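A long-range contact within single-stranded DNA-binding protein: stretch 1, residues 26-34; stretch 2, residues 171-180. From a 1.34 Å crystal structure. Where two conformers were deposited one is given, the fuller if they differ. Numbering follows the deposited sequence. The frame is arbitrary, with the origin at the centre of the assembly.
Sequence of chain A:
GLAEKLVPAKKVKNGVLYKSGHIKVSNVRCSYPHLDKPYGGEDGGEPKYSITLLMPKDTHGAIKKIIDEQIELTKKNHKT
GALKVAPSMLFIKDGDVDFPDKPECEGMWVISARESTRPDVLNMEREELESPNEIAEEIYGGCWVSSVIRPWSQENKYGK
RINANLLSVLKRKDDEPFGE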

ATOM      1  N   SER A  26      -6.416  -6.169  -0.608  1.00 12.86           N
ATOM      2  CA  SER A  26      -7.107  -6.533  -1.841  1.00 12.90           C
ATOM      3  C   SER A  26      -8.268  -5.614  -2.105  1.00 13.45           C
ATOM      4  O   SER A  26      -8.977  -5.216  -1.164  1.00 14.24           O
ATOM      5  N   ASN A  27      -8.495  -5.295  -3.379  1.00 13.89           N
ATOM      6  CA  ASN A  27      -9.675  -4.543  -3.790  1.00 13.60           C
ATOM      7  C   ASN A  27      -9.743  -3.175  -3.124  1.00 13.37           C
ATOM      8  O   ASN A  27     -10.654  -2.851  -2.347  1.00 14.54           O
ATOM      9  N   VAL A  28      -8.746  -2.382  -3.469  1.00 12.58           N
ATOM     10  CA  VAL A  28      -8.592  -1.002  -2.988  1.00 12.71           C
ATOM     11  C   VAL A  28      -8.476  -0.092  -4.204  1.00 11.29           C
ATOM     12  O   VAL A  28      -8.074  -0.554  -5.288  1.00 12.75           O
ATOM     13  N   ARG A  29      -8.820   1.182  -4.044  1.00 11.54           N
ATOM     14  CA  ARG A  29      -8.753   2.085  -5.183  1.00 12.02           C
ATOM     15  C   ARG A  29      -7.428   2.813  -5.155  1.00 13.16           C
ATOM     16  O   ARG A  29      -6.989   3.299  -4.134  1.00 17.79           O
ATOM     17  N   CYS A  30      -6.761   2.901  -6.288  1.00 13.15           N
ATOM     18  CA  CYS A  30      -5.496   3.572  -6.254  1.00 14.35           C
ATOM     19  C   CYS A  30      -5.571   5.034  -6.642  1.00 13.02           C
ATOM     20  O   CYS A  30      -6.491   5.497  -7.322  1.00 13.73           O
ATOM     21  N   SER A  31      -4.539   5.738  -6.201  0.80 12.57           N
ATOM     22  CA  SER A  31      -4.403   7.157  -6.394  0.80 12.95           C
ATOM     23  C   SER A  31      -2.896   7.457  -6.569  0.80 12.78           C
ATOM     24  O   SER A  31      -2.041   6.789  -6.003  0.80 12.56           O
ATOM     25  N   TYR A  32      -2.591   8.465  -7.381  1.00 12.53           N
ATOM     26  CA  TYR A  32      -1.217   8.931  -7.559  1.00 13.34           C
ATOM     27  C   TYR A  32      -0.226   7.800  -7.853  1.00 13.13           C
ATOM     28  O   TYR A  32       0.852   7.737  -7.274  1.00 13.83           O
ATOM     29  N   PRO A  33      -0.557   6.912  -8.820  1.00 13.37           N
ATOM     30  CA  PRO A  33       0.411   5.867  -9.133  1.00 12.92           C
ATOM     31  C   PRO A  33       1.677   6.401  -9.803  1.00 13.09           C
ATOM     32  O   PRO A  33       1.586   7.230 -10.732  1.00 14.69           O
ATOM     33  N   HIS A  34       2.813   5.927  -9.310  1.00 11.95           N
ATOM     34  CA  HIS A  34       4.139   6.129  -9.920  1.00 11.90           C
ATOM     35  C   HIS A  34       4.828   4.802  -9.941  1.00 11.46           C
ATOM     36  O   HIS A  34       5.680   4.489  -9.138  1.00 12.37           O
ATOM     37  N   LYS A 171      -3.686  -5.080 -11.111  1.00 12.00           N
ATOM     38  CA  LYS A 171      -4.907  -4.454 -11.552  1.00 12.47           C
ATOM     39  C   LYS A 171      -6.092  -5.398 -11.335  1.00 12.29           C
ATOM     40  O   LYS A 171      -6.017  -6.568 -11.682  1.00 14.05           O
ATOM     41  N   ARG A 172      -7.164  -4.867 -10.747  1.00 11.83           N
ATOM     42  CA  ARG A 172      -8.376  -5.614 -10.480  1.00 13.42           C
ATOM     43  C   ARG A 172      -9.591  -5.170 -11.270  1.00 14.15           C
ATOM     44  O   ARG A 172     -10.340  -6.029 -11.738  1.00 18.20           O
ATOM     45  N   LYS A 173      -9.851  -3.873 -11.359  1.00 13.87           N
ATOM     46  CA  LYS A 173     -11.058  -3.379 -12.027  1.00 15.89           C
ATOM     47  C   LYS A 173     -10.856  -1.970 -12.523  1.00 14.01           C
ATOM     48  O   LYS A 173     -10.159  -1.194 -11.889  1.00 16.36           O
ATOM     49  N   ASP A 174     -11.456  -1.648 -13.670  1.00 15.97           N
ATOM     50  CA  ASP A 174     -11.504  -0.280 -14.130  1.00 15.45           C
ATOM     51  C   ASP A 174     -12.587   0.498 -13.384  1.00 16.29           C
ATOM     52  O   ASP A 174     -13.588  -0.069 -12.934  1.00 18.78           O
ATOM     53  N   ASP A 175     -12.371   1.801 -13.268  1.00 17.29           N
ATOM     54  CA  ASP A 175     -13.373   2.717 -12.698  1.00 17.78           C
ATOM     55  C   ASP A 175     -13.044   4.126 -13.195  1.00 18.11           C
ATOM     56  O   ASP A 175     -12.103   4.317 -13.966  1.00 19.06           O
ATOM     57  N   GLU A 176     -13.848   5.102 -12.816  1.00 19.54           N
ATOM     58  CA  GLU A 176     -13.652   6.475 -13.253  1.00 20.78           C
ATOM     59  C   GLU A 176     -12.272   6.992 -12.840  1.00 19.75           C
ATOM     60  O   GLU A 176     -11.915   6.874 -11.670  1.00 20.19           O
ATOM     61  N   PRO A 177     -11.490   7.532 -13.793  1.00 20.02           N
ATOM     62  CA  PRO A 177     -10.196   8.107 -13.399  1.00 20.66           C
ATOM     63  C   PRO A 177     -10.326   9.329 -12.506  1.00 20.39           C
ATOM     64  O   PRO A 177     -11.206  10.157 -12.702  1.00 23.60           O
ATOM     65  N   PHE A 178      -9.426   9.440 -11.539  1.00 21.56           N
ATOM     66  CA  PHE A 178      -9.364  10.660 -10.742  1.00 23.86           C
ATOM     67  C   PHE A 178      -8.767  11.821 -11.559  1.00 26.63           C
ATOM     68  O   PHE A 178      -9.027  12.966 -11.234  1.00 39.33           O
ATOM     69  N   GLY A 179      -7.962  11.546 -12.587  1.00 27.58           N
ATOM     70  CA  GLY A 179      -7.362  12.636 -13.413  1.00 34.43           C
ATOM     71  C   GLY A 179      -6.305  13.446 -12.688  1.00 37.93           C
ATOM     72  O   GLY A 179      -6.232  14.693 -12.782  1.00 43.69           O
ATOM     73  N   GLU A 180      -5.487  12.718 -11.948  1.00 36.49           N
ATOM     74  CA  GLU A 180      -4.348  13.257 -11.241  1.00 32.45           C
ATOM     75  C   GLU A 180      -3.211  13.407 -12.273  1.00 43.64           C
ATOM     76  O   GLU A 180      -2.348  14.256 -12.118  1.00 50.67           O
TER

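The residues that touch across the two stretches are at least 145 apart in sequence. The stretches meet mainly through polar side chains, with the rings of Phe178 and Tyr32 among them; together they bury 478 Å².

The hydrogen bonds fall at three places along the contact. At one end, Asn27 (chi1 m) has its CA-to-CB bond sideways to stretch 2, yet its amide comes nearer and offers OD1 to Arg172, which points toward it with chi1, chi2 and chi3 all m. Arg172 NE lies 2.9 Å from Asn27 OD1 in a nearly straight bond, and Arg172 NH2 reaches the same Asn27 OD1 at 3.2 Å with a more bent one. A carbonyl oxygen with two lone pairs suits this fork, and it sits near the guanidinium plane, where the N-H groups point. Midway, Arg29 NH2 donates to the backbone Glu176 O at 2.9 Å, again at the guanidinium edge. At the far end, the carboxylate of Glu180 (chi1 m, chi2 t) divides its two oxygens: OE1 accepts from the backbone Tyr32 N at 2.7 Å, almost linearly, while OE2 accepts from Ser31 OG at 2.7 Å. A carboxylate is well matched to two donors on neighbouring residues, and the short serine side chain, chi1 t, places its hydroxyl within reach.

The charged contact centres on Arg29, whose side chain points toward stretch 2 and is extended, with chi1, chi2 and chi3 all t. Asp175, also pointing in with chi1 t, lies over one face of the guanidinium, and Arg29 NH2 is 3.7 Å from Asp175 OD2. This is a long salt bridge: the oxygen is well out of the guanidinium plane, so attraction of charge acts without an N-H directed at it. The other carboxylate oxygen is engaged within the loop, where Glu176 N donates to Asp175 OD1 at 2.7 Å.

Packing contacts gather around Phe178, which points toward stretch 1 with chi1 m. Its CE1 lies over the opposite face of the same guanidinium, 3.4 Å from Arg29 CZ. An arginine serves well here because its flat group can pack against carbon through a face while its edge remains free for hydrogen bonds. Phe178 CE2 also approaches the backbone Cys30 O at 3.3 Å and Ser31 CB at 4.2 Å; the cysteine side chain itself points away. Beyond it, Tyr32 (chi1 m) starts sideways, but its ring comes nearer, and Glu180 OE2 lies over one face, 3.7 Å from Tyr32 CZ.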

ATOM      1  CB  SER A  26      -7.560  -7.974  -1.811  1.00 15.82           C
ATOM      2  OG  SER A  26      -6.466  -8.843  -1.545  1.00 20.63           O
ATOM      3  CB  ASN A  27     -10.911  -5.399  -3.557  1.00 15.32           C
ATOM      4  CG  ASN A  27     -10.796  -6.749  -4.222  1.00 15.89           C
ATOM      5  OD1 ASN A  27     -10.521  -6.808  -5.448  1.00 18.13           O
ATOM      6  ND2 ASN A  27     -10.925  -7.829  -3.442  1.00 18.91           N
ATOM      7  CB  VAL A  28      -7.400  -0.855  -2.043  1.00 12.67           C
ATOM      8  CG1 VAL A  28      -7.617  -1.723  -0.815  1.00 14.29           C
ATOM      9  CG2 VAL A  28      -6.086  -1.190  -2.736  1.00 12.95           C
ATOM     10  CB  ARG A  29      -9.940   3.061  -5.164  1.00 13.95           C
ATOM     11  CG  ARG A  29     -10.295   3.693  -6.487  1.00 16.31           C
ATOM     12  CD  ARG A  29     -11.648   4.384  -6.418  1.00 17.99           C
ATOM     13  NE  ARG A  29     -11.966   4.948  -7.704  1.00 19.98           N
ATOM     14  CZ  ARG A  29     -12.950   5.781  -7.923  1.00 22.54           C
ATOM     15  NH1 ARG A  29     -13.754   6.161  -6.938  1.00 28.48           N
ATOM     16  NH2 ARG A  29     -13.123   6.257  -9.137  1.00 23.84           N
ATOM     17  CB  CYS A  30      -4.438   2.884  -7.074  1.00 16.33           C
ATOM     18  SG  CYS A  30      -4.470   3.249  -8.787  1.00 20.02           S
ATOM     19  CB  SER A  31      -4.990   7.782  -5.136  0.80 16.96           C
ATOM     20  OG  SER A  31      -4.824   9.148  -5.121  0.80 18.85           O
ATOM     21  CB  TYR A  32      -0.753   9.755  -6.353  1.00 14.45           C
ATOM     22  CG  TYR A  32      -1.643  10.906  -6.018  1.00 16.25           C
ATOM     23  CD1 TYR A  32      -1.760  11.980  -6.872  1.00 19.17           C
ATOM     24  CD2 TYR A  32      -2.353  10.932  -4.823  1.00 17.89           C
ATOM     25  CE1 TYR A  32      -2.572  13.057  -6.562  1.00 21.94           C
ATOM     26  CE2 TYR A  32      -3.169  11.999  -4.510  1.00 22.78           C
ATOM     27  CZ  TYR A  32      -3.284  13.054  -5.390  1.00 23.00           C
ATOM     28  OH  TYR A  32      -4.077  14.148  -5.107  1.00 32.15           O
ATOM     29  CB  PRO A  33      -0.329   4.959 -10.105  1.00 14.74           C
ATOM     30  CG  PRO A  33      -1.320   5.880 -10.767  1.00 16.02           C
ATOM     31  CD  PRO A  33      -1.753   6.800  -9.644  1.00 14.10           C
ATOM     32  CB  HIS A  34       4.930   7.189  -9.194  1.00 13.81           C
ATOM     33  CG  HIS A  34       4.343   8.547  -9.318  1.00 16.52           C
ATOM     34  ND1 HIS A  34       4.400   9.276 -10.491  1.00 20.90           N
ATOM     35  CD2 HIS A  34       3.622   9.280  -8.454  1.00 18.15           C
ATOM     36  CE1 HIS A  34       3.775  10.428 -10.326  1.00 25.39           C
ATOM     37  NE2 HIS A  34       3.302  10.461  -9.089  1.00 24.30           N
ATOM     38  CB  LYS A 171      -4.830  -4.058 -13.012  1.00 13.65           C
ATOM     39  CG  LYS A 171      -6.083  -3.329 -13.434  1.00 19.73           C
ATOM     40  CD  LYS A 171      -5.924  -2.356 -14.462  1.00 23.44           C
ATOM     41  CE  LYS A 171      -7.214  -1.604 -14.725  1.00 19.10           C
ATOM     42  NZ  LYS A 171      -7.036  -1.155 -16.105  1.00 16.85           N
ATOM     43  CB  ARG A 172      -8.705  -5.546  -8.989  1.00 14.14           C
ATOM     44  CG  ARG A 172      -7.741  -6.286  -8.091  1.00 15.06           C
ATOM     45  CD  ARG A 172      -7.859  -7.782  -8.178  1.00 16.92           C
ATOM     46  NE  ARG A 172      -9.102  -8.202  -7.543  1.00 17.19           N
ATOM     47  CZ  ARG A 172      -9.685  -9.373  -7.698  1.00 23.76           C
ATOM     48  NH1 ARG A 172      -9.158 -10.306  -8.496  1.00 31.27           N
ATOM     49  NH2 ARG A 172     -10.809  -9.591  -7.041  1.00 30.52           N
ATOM     50  CB  LYS A 173     -12.226  -3.362 -11.034  1.00 18.99           C
ATOM     51  CG  LYS A 173     -13.619  -3.337 -11.635  1.00 26.50           C
ATOM     52  CD  LYS A 173     -14.701  -3.443 -10.559  1.00 33.46           C
ATOM     53  CE  LYS A 173     -14.499  -2.426  -9.437  1.00 39.64           C
ATOM     54  NZ  LYS A 173     -15.736  -2.024  -8.723  1.00 45.07           N
ATOM     55  CB  ASP A 174     -11.759  -0.244 -15.634  1.00 16.86           C
ATOM     56  CG  ASP A 174     -10.528  -0.680 -16.429  1.00 15.95           C
ATOM     57  OD1 ASP A 174      -9.482   0.003 -16.289  1.00 16.66           O
ATOM     58  OD2 ASP A 174     -10.619  -1.707 -17.138  1.00 20.47           O
ATOM     59  CB  ASP A 175     -13.371   2.593 -11.152  1.00 16.93           C
ATOM     60  CG  ASP A 175     -14.626   3.118 -10.465  1.00 19.03           C
ATOM     61  OD1 ASP A 175     -15.490   3.730 -11.116  1.00 21.74           O
ATOM     62  OD2 ASP A 175     -14.670   2.910  -9.221  1.00 21.52           O
ATOM     63  CB  GLU A 176     -14.759   7.387 -12.694  1.00 25.31           C
ATOM     64  CG  GLU A 176     -14.703   8.845 -13.158  1.00 29.88           C
ATOM     65  CD  GLU A 176     -15.043   9.053 -14.621  1.00 37.63           C
ATOM     66  OE1 GLU A 176     -15.737   8.198 -15.221  1.00 41.54           O
ATOM     67  OE2 GLU A 176     -14.618  10.099 -15.172  1.00 46.88           O
ATOM     68  CB  PRO A 177      -9.538   8.494 -14.738  1.00 21.70           C
ATOM     69  CG  PRO A 177     -10.267   7.709 -15.749  1.00 25.25           C
ATOM     70  CD  PRO A 177     -11.672   7.571 -15.253  1.00 21.62           C
ATOM     71  CB  PHE A 178      -8.568  10.426  -9.448  1.00 24.42           C
ATOM     72  CG  PHE A 178      -9.199   9.450  -8.472  1.00 21.36           C
ATOM     73  CD1 PHE A 178     -10.557   9.457  -8.190  1.00 22.58           C
ATOM     74  CD2 PHE A 178      -8.379   8.585  -7.737  1.00 18.34           C
ATOM     75  CE1 PHE A 178     -11.093   8.576  -7.262  1.00 22.36           C
ATOM     76  CE2 PHE A 178      -8.902   7.741  -6.789  1.00 17.81           C
ATOM     77  CZ  PHE A 178     -10.274   7.705  -6.575  1.00 18.13           C
ATOM     78  CB  GLU A 180      -3.982  12.299 -10.094  1.00 31.35           C
ATOM     79  CG  GLU A 180      -5.144  12.045  -9.091  1.00 25.05           C
ATOM     80  CD  GLU A 180      -5.061  10.746  -8.315  1.00 21.37           C
ATOM     81  OE1 GLU A 180      -4.530   9.766  -8.832  1.00 22.27           O
ATOM     82  OE2 GLU A 180      -5.575  10.726  -7.169  1.00 25.18           O
TER